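Local coordinates for Trm112p-like protein (Encephalitozoon cuniculi, PDB 3Q87) that probably activates methyltransferases of the translation machinery, among them Mtq2, which methylates the termination factor eRF1, and binds a zinc ion, at residues Phe45-Lys54 and Gln71-Asn79. Numbering follows the deposited sequence.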
ATOM      1  N   PHE A  45      11.310  -4.742  12.302  1.00 29.46           N
ATOM      2  CA  PHE A  45      10.924  -5.442  13.513  1.00 34.54           C
ATOM      3  C   PHE A  45      12.119  -5.978  14.313  1.00 34.93           C
ATOM      4  O   PHE A  45      11.942  -6.510  15.411  1.00 39.69           O
ATOM      5  CB  PHE A  45       9.907  -6.546  13.181  1.00 26.60           C
ATOM      6  CG  PHE A  45       8.632  -6.018  12.578  1.00 27.25           C
ATOM      7  CD1 PHE A  45       8.467  -5.968  11.206  1.00 25.47           C
ATOM      8  CD2 PHE A  45       7.616  -5.533  13.384  1.00 23.80           C
ATOM      9  CE1 PHE A  45       7.299  -5.463  10.651  1.00 21.25           C
ATOM     10  CE2 PHE A  45       6.445  -5.025  12.833  1.00 27.35           C
ATOM     11  CZ  PHE A  45       6.292  -4.994  11.459  1.00 17.28           C
ATOM     12  N   THR A  46      13.329  -5.829  13.771  1.00 39.76           N
ATOM     13  CA  THR A  46      14.539  -6.265  14.482  1.00 44.82           C
ATOM     14  C   THR A  46      15.204  -5.103  15.204  1.00 34.64           C
ATOM     15  O   THR A  46      15.654  -5.252  16.336  1.00 50.98           O
ATOM     16  CB  THR A  46      15.609  -6.958  13.563  1.00 38.20           C
ATOM     17  OG1 THR A  46      15.960  -6.106  12.462  1.00 37.85           O
ATOM     18  CG2 THR A  46      15.123  -8.304  13.049  1.00 40.50           C
ATOM     19  N   GLU A  47      15.267  -3.949  14.545  1.00 36.23           N
ATOM     20  CA  GLU A  47      15.972  -2.791  15.091  1.00 43.37           C
ATOM     21  C   GLU A  47      15.631  -2.513  16.555  1.00 42.84           C
ATOM     22  O   GLU A  47      14.521  -2.798  17.005  1.00 42.24           O
ATOM     23  CB  GLU A  47      15.693  -1.553  14.245  1.00 38.83           C
ATOM     24  CG  GLU A  47      16.259  -1.638  12.837  1.00 60.89           C
ATOM     25  CD  GLU A  47      15.632  -0.623  11.906  1.00 64.90           C
ATOM     26  OE1 GLU A  47      14.822   0.200  12.394  1.00 64.29           O
ATOM     27  OE2 GLU A  47      15.944  -0.653  10.694  1.00 62.01           O
ATOM     28  N   ASN A  48      16.587  -1.940  17.285  1.00 51.75           N
ATOM     29  CA  ASN A  48      16.437  -1.707  18.719  1.00 33.71           C
ATOM     30  C   ASN A  48      15.951  -2.941  19.439  1.00 43.93           C
ATOM     31  O   ASN A  48      15.022  -2.877  20.245  1.00 44.27           O
ATOM     32  CB  ASN A  48      15.479  -0.555  19.005  1.00 48.35           C
ATOM     33  CG  ASN A  48      16.199   0.720  19.385  1.00 63.48           C
ATOM     34  OD1 ASN A  48      17.152   1.128  18.718  1.00 74.38           O
ATOM     35  ND2 ASN A  48      15.746   1.363  20.463  1.00 45.97           N
ATOM     36  N   GLY A  49      16.575  -4.069  19.135  1.00 39.79           N
ATOM     37  CA  GLY A  49      16.241  -5.305  19.808  1.00 41.62           C
ATOM     38  C   GLY A  49      14.758  -5.605  19.786  1.00 48.87           C
ATOM     39  O   GLY A  49      14.190  -6.012  20.801  1.00 38.61           O
ATOM     40  N   GLY A  50      14.138  -5.398  18.626  1.00 44.38           N
ATOM     41  CA  GLY A  50      12.757  -5.789  18.407  1.00 37.03           C
ATOM     42  C   GLY A  50      11.772  -4.816  19.019  1.00 34.40           C
ATOM     43  O   GLY A  50      10.689  -5.204  19.456  1.00 38.77           O
ATOM     44  N   GLU A  51      12.150  -3.546  19.036  1.00 32.39           N
ATOM     45  CA  GLU A  51      11.312  -2.508  19.615  1.00 33.25           C
ATOM     46  C   GLU A  51       9.876  -2.521  19.088  1.00 29.63           C
ATOM     47  O   GLU A  51       8.925  -2.478  19.872  1.00 31.67           O
ATOM     48  CB  GLU A  51      11.933  -1.126  19.413  1.00 32.61           C
ATOM     49  CG  GLU A  51      11.038  -0.003  19.911  1.00 40.15           C
ATOM     50  CD  GLU A  51      11.620   1.365  19.664  1.00 48.66           C
ATOM     51  OE1 GLU A  51      11.042   2.345  20.174  1.00 53.47           O
ATOM     52  OE2 GLU A  51      12.653   1.461  18.965  1.00 58.15           O
ATOM     53  N   ARG A  52       9.711  -2.566  17.770  1.00 31.39           N
ATOM     54  CA  ARG A  52       8.367  -2.538  17.193  1.00 29.90           C
ATOM     55  C   ARG A  52       7.525  -3.719  17.680  1.00 29.49           C
ATOM     56  O   ARG A  52       6.328  -3.564  17.963  1.00 29.46           O
ATOM     57  CB  ARG A  52       8.402  -2.455  15.655  1.00 21.83           C
ATOM     58  CG  ARG A  52       8.920  -1.120  15.138  1.00 27.95           C
ATOM     59  CD  ARG A  52       8.519  -0.851  13.695  1.00 25.07           C
ATOM     60  NE  ARG A  52       8.712   0.551  13.345  1.00 26.11           N
ATOM     61  CZ  ARG A  52       9.849   1.078  12.880  1.00 30.70           C
ATOM     62  NH1 ARG A  52      10.921   0.327  12.689  1.00 25.58           N
ATOM     63  NH2 ARG A  52       9.909   2.375  12.596  1.00 38.28           N
ATOM     64  N   LEU A  53       8.158  -4.886  17.803  1.00 27.02           N
ATOM     65  CA  LEU A  53       7.478  -6.083  18.295  1.00 23.30           C
ATOM     66  C   LEU A  53       7.051  -5.955  19.754  1.00 27.03           C
ATOM     67  O   LEU A  53       5.943  -6.341  20.124  1.00 23.91           O
ATOM     68  CB  LEU A  53       8.377  -7.308  18.141  1.00 31.17           C
ATOM     69  CG  LEU A  53       8.740  -7.693  16.708  1.00 29.00           C
ATOM     70  CD1 LEU A  53       9.611  -8.928  16.712  1.00 33.40           C
ATOM     71  CD2 LEU A  53       7.477  -7.937  15.907  1.00 29.99           C
ATOM     72  N   LYS A  54       7.957  -5.449  20.583  1.00 29.37           N
ATOM     73  CA  LYS A  54       7.652  -5.158  21.978  1.00 32.88           C
ATOM     74  C   LYS A  54       6.501  -4.170  22.089  1.00 22.03           C
ATOM     75  O   LYS A  54       5.609  -4.331  22.912  1.00 26.91           O
ATOM     76  CB  LYS A  54       8.884  -4.583  22.679  1.00 32.83           C
ATOM     77  CG  LYS A  54      10.017  -5.567  22.843  1.00 32.32           C
ATOM     78  CD  LYS A  54      11.218  -4.898  23.516  1.00 48.80           C
ATOM     79  CE  LYS A  54      12.329  -5.907  23.803  1.00 51.53           C
ATOM     80  NZ  LYS A  54      13.663  -5.259  23.990  1.00 60.48           N
ATOM     81  N   GLN A  71      11.150 -14.390  24.700  1.00 50.79           N
ATOM     82  CA  GLN A  71      12.077 -15.276  24.023  1.00 56.45           C
ATOM     83  C   GLN A  71      11.816 -15.267  22.521  1.00 49.25           C
ATOM     84  O   GLN A  71      12.739 -15.109  21.718  1.00 47.57           O
ATOM     85  CB  GLN A  71      11.960 -16.689  24.595  1.00 51.73           C
ATOM     86  CG  GLN A  71      13.176 -17.560  24.350  1.00 63.16           C
ATOM     87  CD  GLN A  71      13.389 -18.583  25.452  1.00 82.49           C
ATOM     88  OE1 GLN A  71      13.346 -19.792  25.212  1.00 87.53           O
ATOM     89  NE2 GLN A  71      13.616 -18.101  26.672  1.00 76.07           N
ATOM     90  N   ASP A  72      10.551 -15.421  22.149  1.00 49.93           N
ATOM     91  CA  ASP A  72      10.161 -15.430  20.743  1.00 51.43           C
ATOM     92  C   ASP A  72      10.753 -14.217  20.032  1.00 44.98           C
ATOM     93  O   ASP A  72      11.215 -14.302  18.891  1.00 39.42           O
ATOM     94  CB  ASP A  72       8.638 -15.421  20.603  1.00 50.35           C
ATOM     95  CG  ASP A  72       7.949 -16.365  21.574  1.00 60.69           C
ATOM     96  OD1 ASP A  72       8.555 -16.708  22.614  1.00 69.13           O
ATOM     97  OD2 ASP A  72       6.788 -16.753  21.301  1.00 48.09           O
ATOM     98  N   ILE A  73      10.745 -13.086  20.728  1.00 42.37           N
ATOM     99  CA  ILE A  73      11.240 -11.839  20.172  1.00 42.55           C
ATOM    100  C   ILE A  73      12.763 -11.792  20.121  1.00 52.08           C
ATOM    101  O   ILE A  73      13.346 -11.440  19.092  1.00 43.50           O
ATOM    102  CB  ILE A  73      10.727 -10.639  20.975  1.00 39.49           C
ATOM    103  CG1 ILE A  73       9.203 -10.550  20.881  1.00 41.32           C
ATOM    104  CG2 ILE A  73      11.379  -9.356  20.487  1.00 35.89           C
ATOM    105  CD1 ILE A  73       8.627  -9.331  21.568  1.00 37.21           C
ATOM    106  N   SER A  74      13.403 -12.128  21.238  1.00 48.02           N
ATOM    107  CA  SER A  74      14.860 -12.127  21.318  1.00 45.77           C
ATOM    108  C   SER A  74      15.444 -13.104  20.309  1.00 42.21           C
ATOM    109  O   SER A  74      16.381 -12.778  19.586  1.00 39.11           O
ATOM    110  CB  SER A  74      15.316 -12.503  22.730  1.00 55.36           C
ATOM    111  OG  SER A  74      14.749 -13.743  23.129  1.00 45.33           O
ATOM    112  N   SER A  75      14.873 -14.301  20.254  1.00 46.95           N
ATOM    113  CA  SER A  75      15.340 -15.302  19.307  1.00 52.53           C
ATOM    114  C   SER A  75      15.173 -14.842  17.856  1.00 51.16           C
ATOM    115  O   SER A  75      16.038 -15.104  17.023  1.00 50.71           O
ATOM    116  CB  SER A  75      14.664 -16.654  19.551  1.00 46.49           C
ATOM    117  OG  SER A  75      13.270 -16.588  19.321  1.00 68.73           O
ATOM    118  N   PHE A  76      14.075 -14.151  17.551  1.00 50.45           N
ATOM    119  CA  PHE A  76      13.883 -13.623  16.199  1.00 42.05           C
ATOM    120  C   PHE A  76      14.949 -12.591  15.870  1.00 39.80           C
ATOM    121  O   PHE A  76      15.468 -12.543  14.753  1.00 49.33           O
ATOM    122  CB  PHE A  76      12.493 -13.004  16.017  1.00 47.13           C
ATOM    123  CG  PHE A  76      12.364 -12.176  14.761  1.00 44.55           C
ATOM    124  CD1 PHE A  76      12.071 -12.773  13.546  1.00 50.62           C
ATOM    125  CD2 PHE A  76      12.566 -10.805  14.795  1.00 46.59           C
ATOM    126  CE1 PHE A  76      11.964 -12.015  12.391  1.00 40.73           C
ATOM    127  CE2 PHE A  76      12.454 -10.043  13.648  1.00 43.97           C
ATOM    128  CZ  PHE A  76      12.156 -10.650  12.443  1.00 52.87           C
ATOM    129  N   VAL A  77      15.263 -11.751  16.845  1.00 42.61           N
ATOM    130  CA  VAL A  77      16.350 -10.795  16.694  1.00 48.25           C
ATOM    131  C   VAL A  77      17.680 -11.525  16.444  1.00 56.98           C
ATOM    132  O   VAL A  77      18.506 -11.063  15.650  1.00 50.31           O
ATOM    133  CB  VAL A  77      16.466  -9.877  17.926  1.00 50.50           C
ATOM    134  CG1 VAL A  77      17.512  -8.810  17.694  1.00 49.51           C
ATOM    135  CG2 VAL A  77      15.118  -9.241  18.244  1.00 40.77           C
ATOM    136  N   GLU A  78      17.883 -12.664  17.111  1.00 53.20           N
ATOM    137  CA  GLU A  78      19.086 -13.464  16.875  1.00 61.63           C
ATOM    138  C   GLU A  78      19.045 -14.003  15.457  1.00 57.44           C
ATOM    139  O   GLU A  78      19.805 -13.584  14.584  1.00 57.01           O
ATOM    140  CB  GLU A  78      19.178 -14.677  17.813  1.00 68.86           C
ATOM    141  CG  GLU A  78      18.772 -14.486  19.266  1.00 73.45           C
ATOM    142  CD  GLU A  78      18.931 -15.778  20.075  1.00 83.67           C
ATOM    143  OE1 GLU A  78      17.947 -16.236  20.701  1.00 72.94           O
ATOM    144  OE2 GLU A  78      20.044 -16.350  20.068  1.00 89.58           O
ATOM    145  N   ASN A  79      18.141 -14.958  15.261  1.00 58.13           N
ATOM    146  CA  ASN A  79      17.964 -15.648  13.993  1.00 57.42           C
ATOM    147  C   ASN A  79      16.673 -15.198  13.318  1.00 55.04           C
ATOM    148  O   ASN A  79      15.628 -15.829  13.496  1.00 54.87           O
ATOM    149  CB  ASN A  79      17.927 -17.158  14.238  1.00 61.71           C
ATOM    150  CG  ASN A  79      17.646 -17.954  12.976  1.00 66.48           C
ATOM    151  OD1 ASN A  79      17.840 -17.468  11.859  1.00 65.15           O
ATOM    152  ND2 ASN A  79      17.194 -19.190  13.153  1.00 67.52           N
TER
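Phe76 reaches across from residues 71-79 to lie between Thr46 and Leu53 of residues 45-54, and apolar contacts of this kind hold the two helices together, with no hydrogen bond between them. The ring gets there because chi1 of 167° sets CG opposite the Phe76 backbone N. Thr46 CG2 lies obliquely to the ring, 3.2 Å from Phe76 CE2, which is short for two carbons, while Leu53 CD1 meets the neighbouring carbon, Phe76 CD2, at 4.0 Å; both side chains cross the phenylalanine at nearly a right angle. Threonine suits its place because its two branches part company: the methyl serves the ring, and OG1 bonds back to the carbonyl of His43. The carbonyl O of Phe45 comes to the ring edge, near its plane, 4.0 Å from Phe76 CE2; buried by the contact, it has no hydrogen-bonding partner.

Aliphatic packing continues the interface. Ile73 and Leu53 slide past each other in opposite directions, the far methyl CD1 of Ile73 resting 4.0 Å from Leu53 CB and also near the backbone N of Lys54. Val77 turns CG2 onto the backbone at Gly49 and Gly50, 4.0 Å from Gly50 N. Helix 45-54 is kinked here, and glycine suits the positive phi of both residues; lacking a side chain, Gly50 also lets Ile73 CG2 and Val77 CG2 come close to its backbone. Lys54 lays its CG near Ile73 and sends NZ back to a weak hydrogen bond with Gly49 O.

Leu53 and Phe76 also touch Ile86, so helix 84-91 joins the same hydrophobic cluster. The axes of segments 45-54 and 71-78 approach to 9.2 Å, with 149° between their N-to-C directions, giving the roughly antiparallel packing of neighbouring helices in the small helical part of this Trm112-like fold, away from its four-cysteine zinc site.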